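Local coordinates for protein putative glycoside hydrolase (PDB 4ONZ) that is a putative glycoside hydrolase whose function is not established, and probably folds as a five-bladed beta-propeller like its relatives in the same clan, at residues A55-D60 and G130-L135; V84-S89 and D153-T158; L183-L186 and L191-D194. All coordinates share one frame; numbering follows the deposited sequence. Where two conformers were deposited one is given.

Interaction 1. Residues A55-D60 and G130-L135; sequences AATVKD and GLYVML
Y132 makes every close contact of this pair, reaching T57, V58 and K59 with one ring and its hydroxyl. The contact joins edge strand 50-59 of one four-stranded antiparallel sheet to strand 132-139 of the next, probably adjacent blades of a beta-propeller. The two strand segments run antiparallel (174°) and come no closer than 9.7 Å, axis to axis, so side chains bridge the gap. Along 130-135, the chain enters its strand past L131, whose backbone N bonds to T127 OG1. Y132 follows. Its CG stands opposite the carbonyl carbon (chi1 -66°), which sends the ring across to 55-60. The OH donates to the carbonyl of V58, with Y132 OH 2.7 Å from V58 O. The bond lies in the carbonyl plane, on a lone pair. The hydroxyl of the buried Y132 is thus given a main-chain acceptor. T57 meets the ring at its edge, with T57 OG1 3.3 Å from Y132 CE1. K59 crosses the tyrosine at about a right angle, and K59 CB lies 3.4 Å from Y132 OH. The lysine then leads away, and K59 NZ forms a salt bridge with D60 OD2 at 3.0 Å. Backbone hydrogen bonds join Y132 to S151, V133 to A125 and M134 to A149. Selenomethionine M134 and A55 both pack on P122 of strand 118-126. T57 is backbone-bonded to V64 of strand 62-70, and A56 and V58 lean on V328 of strand 322-330.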
loop_
_atom_site.group_PDB
_atom_site.type_symbol
_atom_site.label_atom_id
_atom_site.label_comp_id
_atom_site.label_asym_id
_atom_site.label_seq_id
_atom_site.Cartn_x
_atom_site.Cartn_y
_atom_site.Cartn_z
ATOM N N ALA A 55 0.168 0.587 -5.756
ATOM C CA ALA A 55 0.543 1.865 -5.189
ATOM C C ALA A 55 0.001 2.861 -6.210
ATOM O O ALA A 55 -0.317 2.473 -7.337
ATOM C CB ALA A 55 2.051 2.006 -5.084
ATOM N N ALA A 56 -0.152 4.123 -5.814
ATOM C CA ALA A 56 -0.536 5.176 -6.758
ATOM C C ALA A 56 0.127 6.489 -6.367
ATOM O O ALA A 56 0.328 6.771 -5.183
ATOM C CB ALA A 56 -2.045 5.338 -6.839
ATOM N N THR A 57 0.479 7.285 -7.368
ATOM C CA THR A 57 1.101 8.577 -7.125
ATOM C C THR A 57 0.790 9.478 -8.323
ATOM O O THR A 57 0.028 9.088 -9.211
ATOM C CB THR A 57 2.614 8.410 -6.848
ATOM O OG1 THR A 57 3.182 9.628 -6.340
ATOM C CG2 THR A 57 3.353 7.959 -8.090
ATOM N N VAL A 58 1.348 10.678 -8.328
ATOM C CA VAL A 58 1.130 11.628 -9.412
ATOM C C VAL A 58 2.480 12.133 -9.896
ATOM O O VAL A 58 3.412 12.270 -9.109
ATOM C CB VAL A 58 0.274 12.830 -8.939
ATOM C CG1 VAL A 58 0.187 13.912 -10.009
ATOM C CG2 VAL A 58 -1.124 12.377 -8.538
ATOM N N LYS A 59 2.576 12.388 -11.196
ATOM C CA LYS A 59 3.766 12.977 -11.793
ATOM C C LYS A 59 3.344 13.760 -13.028
ATOM O O LYS A 59 2.595 13.247 -13.857
ATOM C CB LYS A 59 4.808 11.935 -12.192
ATOM C CG LYS A 59 6.114 12.583 -12.654
ATOM C CD LYS A 59 7.248 11.598 -12.848
ATOM C CE LYS A 59 8.572 12.330 -13.052
ATOM N NZ LYS A 59 8.634 13.092 -14.325
ATOM N N ASP A 60 3.799 15.003 -13.124
ATOM C CA ASP A 60 3.531 15.835 -14.303
ATOM C C ASP A 60 2.048 15.879 -14.653
ATOM O O ASP A 60 1.666 15.715 -15.813
ATOM C CB ASP A 60 4.335 15.301 -15.497
ATOM C CG ASP A 60 5.834 15.338 -15.259
ATOM O OD1 ASP A 60 6.287 16.184 -14.460
ATOM O OD2 ASP A 60 6.562 14.537 -15.889
ATOM N N GLY A 130 10.761 16.000 -5.126
ATOM C CA GLY A 130 10.561 15.089 -6.256
ATOM C C GLY A 130 11.121 13.674 -6.209
ATOM O O GLY A 130 11.242 13.033 -7.254
ATOM N N LEU A 131 11.458 13.171 -5.021
ATOM C CA LEU A 131 11.949 11.794 -4.903
ATOM C C LEU A 131 10.774 10.901 -4.531
ATOM O O LEU A 131 10.083 11.175 -3.564
ATOM C CB LEU A 131 13.028 11.667 -3.824
ATOM C CG LEU A 131 13.697 10.296 -3.697
ATOM C CD1 LEU A 131 14.525 9.996 -4.928
ATOM C CD2 LEU A 131 14.567 10.211 -2.445
ATOM N N TYR A 132 10.533 9.862 -5.323
ATOM C CA TYR A 132 9.465 8.917 -5.033
ATOM C C TYR A 132 10.075 7.779 -4.264
ATOM O O TYR A 132 11.081 7.211 -4.688
ATOM C CB TYR A 132 8.806 8.405 -6.313
ATOM C CG TYR A 132 8.077 9.498 -7.062
ATOM C CD1 TYR A 132 6.739 9.779 -6.792
ATOM C CD2 TYR A 132 8.727 10.251 -8.032
ATOM C CE1 TYR A 132 6.061 10.786 -7.480
ATOM C CE2 TYR A 132 8.059 11.260 -8.720
ATOM C CZ TYR A 132 6.733 11.524 -8.441
ATOM O OH TYR A 132 6.057 12.521 -9.120
ATOM N N VAL A 133 9.479 7.478 -3.115
ATOM C CA VAL A 133 9.950 6.415 -2.235
ATOM C C VAL A 133 8.925 5.292 -2.224
ATOM O O VAL A 133 7.747 5.531 -1.932
ATOM C CB VAL A 133 10.158 6.929 -0.793
ATOM C CG1 VAL A 133 10.718 5.815 0.087
ATOM C CG2 VAL A 133 11.120 8.109 -0.787
HETATM N N MSE A 134 9.379 4.078 -2.532
HETATM C CA MSE A 134 8.520 2.912 -2.534
HETATM C C MSE A 134 8.897 1.987 -1.414
HETATM O O MSE A 134 10.066 1.613 -1.263
HETATM C CB MSE A 134 8.609 2.144 -3.845
HETATM C CG MSE A 134 7.748 0.878 -3.836
HETATM SE SE MSE A 134 8.151 -0.188 -5.427
HETATM C CE MSE A 134 7.366 0.942 -6.814
ATOM N N LEU A 135 7.897 1.650 -0.604
ATOM C CA LEU A 135 8.002 0.621 0.426
ATOM C C LEU A 135 7.242 -0.561 -0.157
ATOM O O LEU A 135 6.076 -0.415 -0.544
ATOM C CB LEU A 135 7.373 1.053 1.747
ATOM C CG LEU A 135 8.239 1.839 2.737
ATOM C CD1 LEU A 135 9.233 0.932 3.435
ATOM C CD2 LEU A 135 8.964 2.989 2.060
#

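Interaction 2. Residues V84-S89 and D153-T158; sequences VGYAES and DLKNWT
Y86 turns its CG opposite its backbone N (chi1 172°), and K155 turns its own CG opposite its carbonyl carbon (chi1 -60°); these torsions lay the lysine chain over the tyrosine ring. The result is a CH-pi contact between strand 82-89 of one four-stranded sheet and the loop joining strands 144-151 and 158-162 of the next, in what is probably a beta-propeller. K155 CG sits 4.2 Å from the centroid of the Y86 ring, over one face and offset toward the rim. The chain is extended beyond CG, and K155 CE comes 3.7 Å from Y86 OH. L154 takes the ring edge. L154 O is 3.5 Å from Y86 CD2, and L154 CB is 4.0 Å from Y86 CE2, in the ring plane. D153 shapes the loop as an Asx turn. D153 OD1 accepts from two backbone donors: N156 N on the syn side at 2.8 Å, and K155 N from above the carboxylate plane. D153 OD2 takes N156 ND2 on its syn lone pair. W157 NE1 makes a weak bond back to L154 O. E88 OE2 has a salt bridge with K62, and its other oxygen serves this contact. A water donates to E88 OE1 and accepts weakly from K155 NZ, a weak water link between lysine and glutamate. Y86 OH donates to E88 OE1 at 2.8 Å, reaching that oxygen on its anti side, 16° out of the carboxylate plane.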
loop_
_atom_site.group_PDB
_atom_site.type_symbol
_atom_site.label_atom_id
_atom_site.label_comp_id
_atom_site.label_asym_id
_atom_site.label_seq_id
_atom_site.Cartn_x
_atom_site.Cartn_y
_atom_site.Cartn_z
ATOM N N VAL A 84 6.523 -5.430 -10.274
ATOM C CA VAL A 84 5.710 -4.213 -10.269
ATOM C C VAL A 84 5.591 -3.600 -11.671
ATOM O O VAL A 84 6.592 -3.351 -12.341
ATOM C CB VAL A 84 6.291 -3.165 -9.307
ATOM C CG1 VAL A 84 5.444 -1.902 -9.315
ATOM C CG2 VAL A 84 6.364 -3.745 -7.894
ATOM N N GLY A 85 4.351 -3.371 -12.087
ATOM C CA GLY A 85 4.043 -2.775 -13.385
ATOM C C GLY A 85 3.741 -1.300 -13.238
ATOM O O GLY A 85 3.416 -0.829 -12.152
ATOM N N TYR A 86 3.804 -0.594 -14.358
ATOM C CA TYR A 86 3.558 0.838 -14.433
ATOM C C TYR A 86 2.365 1.105 -15.350
ATOM O O TYR A 86 2.278 0.543 -16.441
ATOM C CB TYR A 86 4.799 1.517 -15.018
ATOM C CG TYR A 86 4.671 2.999 -15.345
ATOM C CD1 TYR A 86 4.035 3.432 -16.515
ATOM C CD2 TYR A 86 5.240 3.962 -14.521
ATOM C CE1 TYR A 86 3.929 4.779 -16.820
ATOM C CE2 TYR A 86 5.157 5.317 -14.827
ATOM C CZ TYR A 86 4.495 5.722 -15.972
ATOM O OH TYR A 86 4.401 7.066 -16.273
ATOM N N ALA A 87 1.440 1.937 -14.876
ATOM C CA ALA A 87 0.301 2.394 -15.664
ATOM C C ALA A 87 0.194 3.904 -15.452
ATOM O O ALA A 87 0.349 4.391 -14.331
ATOM C CB ALA A 87 -0.979 1.703 -15.245
ATOM N N GLU A 88 -0.052 4.627 -16.540
ATOM C CA GLU A 88 -0.148 6.084 -16.541
ATOM C C GLU A 88 -1.565 6.487 -16.965
ATOM O O GLU A 88 -2.137 5.879 -17.874
ATOM C CB GLU A 88 0.909 6.585 -17.510
ATOM C CG GLU A 88 0.950 8.055 -17.824
ATOM C CD GLU A 88 2.045 8.349 -18.836
ATOM O OE1 GLU A 88 3.191 7.901 -18.631
ATOM O OE2 GLU A 88 1.754 9.022 -19.834
ATOM N N SER A 89 -2.123 7.509 -16.311
ATOM C CA SER A 89 -3.509 7.900 -16.527
ATOM C C SER A 89 -3.761 9.401 -16.462
ATOM O O SER A 89 -3.363 10.070 -15.514
ATOM C CB SER A 89 -4.383 7.219 -15.471
ATOM O OG SER A 89 -5.749 7.561 -15.642
ATOM N N ASP A 153 11.674 9.194 -11.902
ATOM C CA ASP A 153 10.799 9.148 -13.081
ATOM C C ASP A 153 9.695 8.093 -13.018
ATOM O O ASP A 153 8.875 8.017 -13.934
ATOM C CB ASP A 153 11.621 8.981 -14.371
ATOM C CG ASP A 153 12.344 7.636 -14.462
ATOM O OD1 ASP A 153 12.187 6.761 -13.577
ATOM O OD2 ASP A 153 13.083 7.452 -15.451
ATOM N N LEU A 154 9.688 7.283 -11.955
ATOM C CA LEU A 154 8.694 6.213 -11.721
ATOM C C LEU A 154 8.837 4.950 -12.589
ATOM O O LEU A 154 8.086 3.984 -12.414
ATOM C CB LEU A 154 7.261 6.757 -11.804
ATOM C CG LEU A 154 6.936 7.858 -10.788
ATOM C CD1 LEU A 154 5.581 8.479 -11.069
ATOM C CD2 LEU A 154 6.992 7.299 -9.372
ATOM N N LYS A 155 9.789 4.962 -13.513
ATOM C CA LYS A 155 10.059 3.827 -14.397
ATOM C C LYS A 155 11.386 3.158 -14.049
ATOM O O LYS A 155 11.525 1.943 -14.173
ATOM C CB LYS A 155 10.064 4.307 -15.853
ATOM C CG LYS A 155 8.742 4.915 -16.294
ATOM C CD LYS A 155 8.876 5.625 -17.635
ATOM C CE LYS A 155 7.554 6.227 -18.074
ATOM N NZ LYS A 155 7.714 6.976 -19.349
ATOM N N ASN A 156 12.361 3.973 -13.633
ATOM C CA ASN A 156 13.668 3.472 -13.241
ATOM C C ASN A 156 13.806 3.546 -11.722
ATOM O O ASN A 156 13.966 4.615 -11.145
ATOM C CB ASN A 156 14.751 4.241 -13.981
ATOM C CG ASN A 156 14.689 3.998 -15.476
ATOM O OD1 ASN A 156 14.919 2.881 -15.940
ATOM N ND2 ASN A 156 14.362 5.035 -16.236
ATOM N N TRP A 157 13.693 2.377 -11.088
ATOM C CA TRP A 157 13.750 2.237 -9.621
ATOM C C TRP A 157 15.089 1.719 -9.149
ATOM O O TRP A 157 15.641 0.807 -9.751
ATOM C CB TRP A 157 12.632 1.301 -9.117
ATOM C CG TRP A 157 11.299 1.924 -9.323
ATOM C CD1 TRP A 157 10.519 1.839 -10.429
ATOM C CD2 TRP A 157 10.621 2.793 -8.414
ATOM N NE1 TRP A 157 9.386 2.605 -10.270
ATOM C CE2 TRP A 157 9.420 3.191 -9.033
ATOM C CE3 TRP A 157 10.911 3.270 -7.129
ATOM C CZ2 TRP A 157 8.519 4.060 -8.425
ATOM C CZ3 TRP A 157 10.007 4.127 -6.516
ATOM C CH2 TRP A 157 8.825 4.508 -7.159
ATOM N N THR A 158 15.601 2.305 -8.070
ATOM C CA THR A 158 16.857 1.884 -7.468
ATOM C C THR A 158 16.528 1.218 -6.131
ATOM O O THR A 158 15.905 1.843 -5.286
ATOM C CB THR A 158 17.778 3.099 -7.214
ATOM O OG1 THR A 158 18.013 3.779 -8.448
ATOM C CG2 THR A 158 19.112 2.674 -6.609
HETATM O O HOH W 1 4.577 5.951 -20.479
#

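Interaction 3. Residues L183-L186 and L191-D194; sequences LTKL and LVID
K185 and V192 bond to each other twice, each backbone N giving its hydrogen to the other's carbonyl. V192 N to K185 O is 2.9 Å and nearly straight (172°); K185 N to V192 O is also 2.9 Å but more bent. This is the hydrogen-bonded pair of an antiparallel beta hairpin. T184 with I193 and L186 with L191 are the non-hydrogen-bonded pairs beside it. CA-H...O approaches accompany these bonds: V192 O also meets T184 CA, and K185 O also meets L191 CA. D194 N reaches L183 O at 3.0 Å, but from 38° above the carbonyl plane. K185 CG lies between the backbone N and the carbonyl carbon (chi1 70°), and the extended chain then runs obliquely across D194. K185 CD is 3.6 Å from D194 CG, and the ammonium makes a long salt bridge, K185 NZ to D194 OD1 at 3.6 Å. D194 OD2 forms a salt bridge with R254 NE. V192 CG2 packs against K185 CG on the face carrying K185 and V192. L186 CB and L191 CD2 meet on the face of the leucines, 4.1 Å apart, where both side chains also touch Y329. T184 OG1 bonds to A252 O of strand 245-255. Main-chain bonds therefore fix the hairpin. With R254 at one oxygen and a more distant lysine at the other, D194 is probably kept charged.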
loop_
_atom_site.group_PDB
_atom_site.type_symbol
_atom_site.label_atom_id
_atom_site.label_comp_id
_atom_site.label_asym_id
_atom_site.label_seq_id
_atom_site.Cartn_x
_atom_site.Cartn_y
_atom_site.Cartn_z
ATOM N N LEU A 183 3.959 8.880 6.256
ATOM C CA LEU A 183 3.085 10.017 6.547
ATOM C C LEU A 183 3.206 11.068 5.436
ATOM O O LEU A 183 4.316 11.427 5.030
ATOM C CB LEU A 183 3.424 10.654 7.899
ATOM C CG LEU A 183 2.561 11.860 8.302
ATOM C CD1 LEU A 183 1.096 11.471 8.386
ATOM C CD2 LEU A 183 3.036 12.425 9.623
ATOM N N THR A 184 2.051 11.541 4.961
ATOM C CA THR A 184 1.966 12.560 3.921
ATOM C C THR A 184 0.957 13.644 4.313
ATOM O O THR A 184 0.199 13.500 5.289
ATOM C CB THR A 184 1.518 11.982 2.558
ATOM O OG1 THR A 184 0.163 11.519 2.652
ATOM C CG2 THR A 184 2.428 10.831 2.093
ATOM N N LYS A 185 0.948 14.718 3.534
ATOM C CA LYS A 185 -0.006 15.811 3.720
ATOM C C LYS A 185 -0.207 16.495 2.372
ATOM O O LYS A 185 0.644 16.388 1.496
ATOM C CB LYS A 185 0.529 16.846 4.711
ATOM C CG LYS A 185 1.701 17.657 4.174
ATOM C CD LYS A 185 2.115 18.771 5.123
ATOM C CE LYS A 185 3.275 19.552 4.527
ATOM N NZ LYS A 185 3.853 20.540 5.478
ATOM N N LEU A 186 -1.323 17.198 2.211
ATOM C CA LEU A 186 -1.580 17.947 0.986
ATOM C C LEU A 186 -0.860 19.283 1.078
ATOM O O LEU A 186 -1.049 20.028 2.039
ATOM C CB LEU A 186 -3.074 18.220 0.795
ATOM C CG LEU A 186 -3.456 19.057 -0.440
ATOM C CD1 LEU A 186 -3.151 18.306 -1.726
ATOM C CD2 LEU A 186 -4.922 19.471 -0.418
ATOM N N LEU A 191 0.146 15.583 -2.794
ATOM C CA LEU A 191 0.399 14.891 -1.542
ATOM C C LEU A 191 1.906 14.734 -1.441
ATOM O O LEU A 191 2.540 14.198 -2.341
ATOM C CB LEU A 191 -0.273 13.516 -1.493
ATOM C CG LEU A 191 -1.808 13.463 -1.513
ATOM C CD1 LEU A 191 -2.291 12.028 -1.389
ATOM C CD2 LEU A 191 -2.409 14.322 -0.412
ATOM N N VAL A 192 2.476 15.203 -0.341
ATOM C CA VAL A 192 3.919 15.111 -0.132
ATOM C C VAL A 192 4.231 14.493 1.217
ATOM O O VAL A 192 3.443 14.609 2.149
ATOM C CB VAL A 192 4.577 16.502 -0.197
ATOM C CG1 VAL A 192 4.251 17.166 -1.525
ATOM C CG2 VAL A 192 4.148 17.383 0.974
ATOM N N ILE A 193 5.389 13.849 1.308
ATOM C CA ILE A 193 5.873 13.259 2.550
ATOM C C ILE A 193 6.017 14.359 3.596
ATOM O O ILE A 193 6.452 15.475 3.277
ATOM C CB ILE A 193 7.207 12.510 2.301
ATOM C CG1 ILE A 193 6.904 11.223 1.533
ATOM C CG2 ILE A 193 7.932 12.207 3.612
ATOM C CD1 ILE A 193 8.113 10.491 0.994
ATOM N N ASP A 194 5.618 14.073 4.832
ATOM C CA ASP A 194 5.710 15.069 5.907
ATOM C C ASP A 194 6.344 14.481 7.160
ATOM O O ASP A 194 6.069 13.343 7.519
ATOM C CB ASP A 194 4.343 15.645 6.240
ATOM C CG ASP A 194 4.429 16.847 7.187
ATOM O OD1 ASP A 194 5.371 17.656 7.056
ATOM O OD2 ASP A 194 3.551 16.976 8.064
#

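In the fold
Interactions 1 and 2 tie the same two four-stranded antiparallel sheets together, one through strand 50-59, the other through strand 82-89. They touch directly: L154 packs on Y132 and K59, and W157 packs on M134 and Y132. Interaction 1 lies nearer the centre of the chain and turns on a single tyrosine hydroxyl bond. Interaction 2 buries its tyrosine too, but opens at its lysine, where a water joins in. Interaction 3 differs in kind. It is a partly buried local hairpin inside another sheet, built by main-chain bonds, and buries the largest area. It meets interaction 1 through V133 and I193 but does not touch interaction 2.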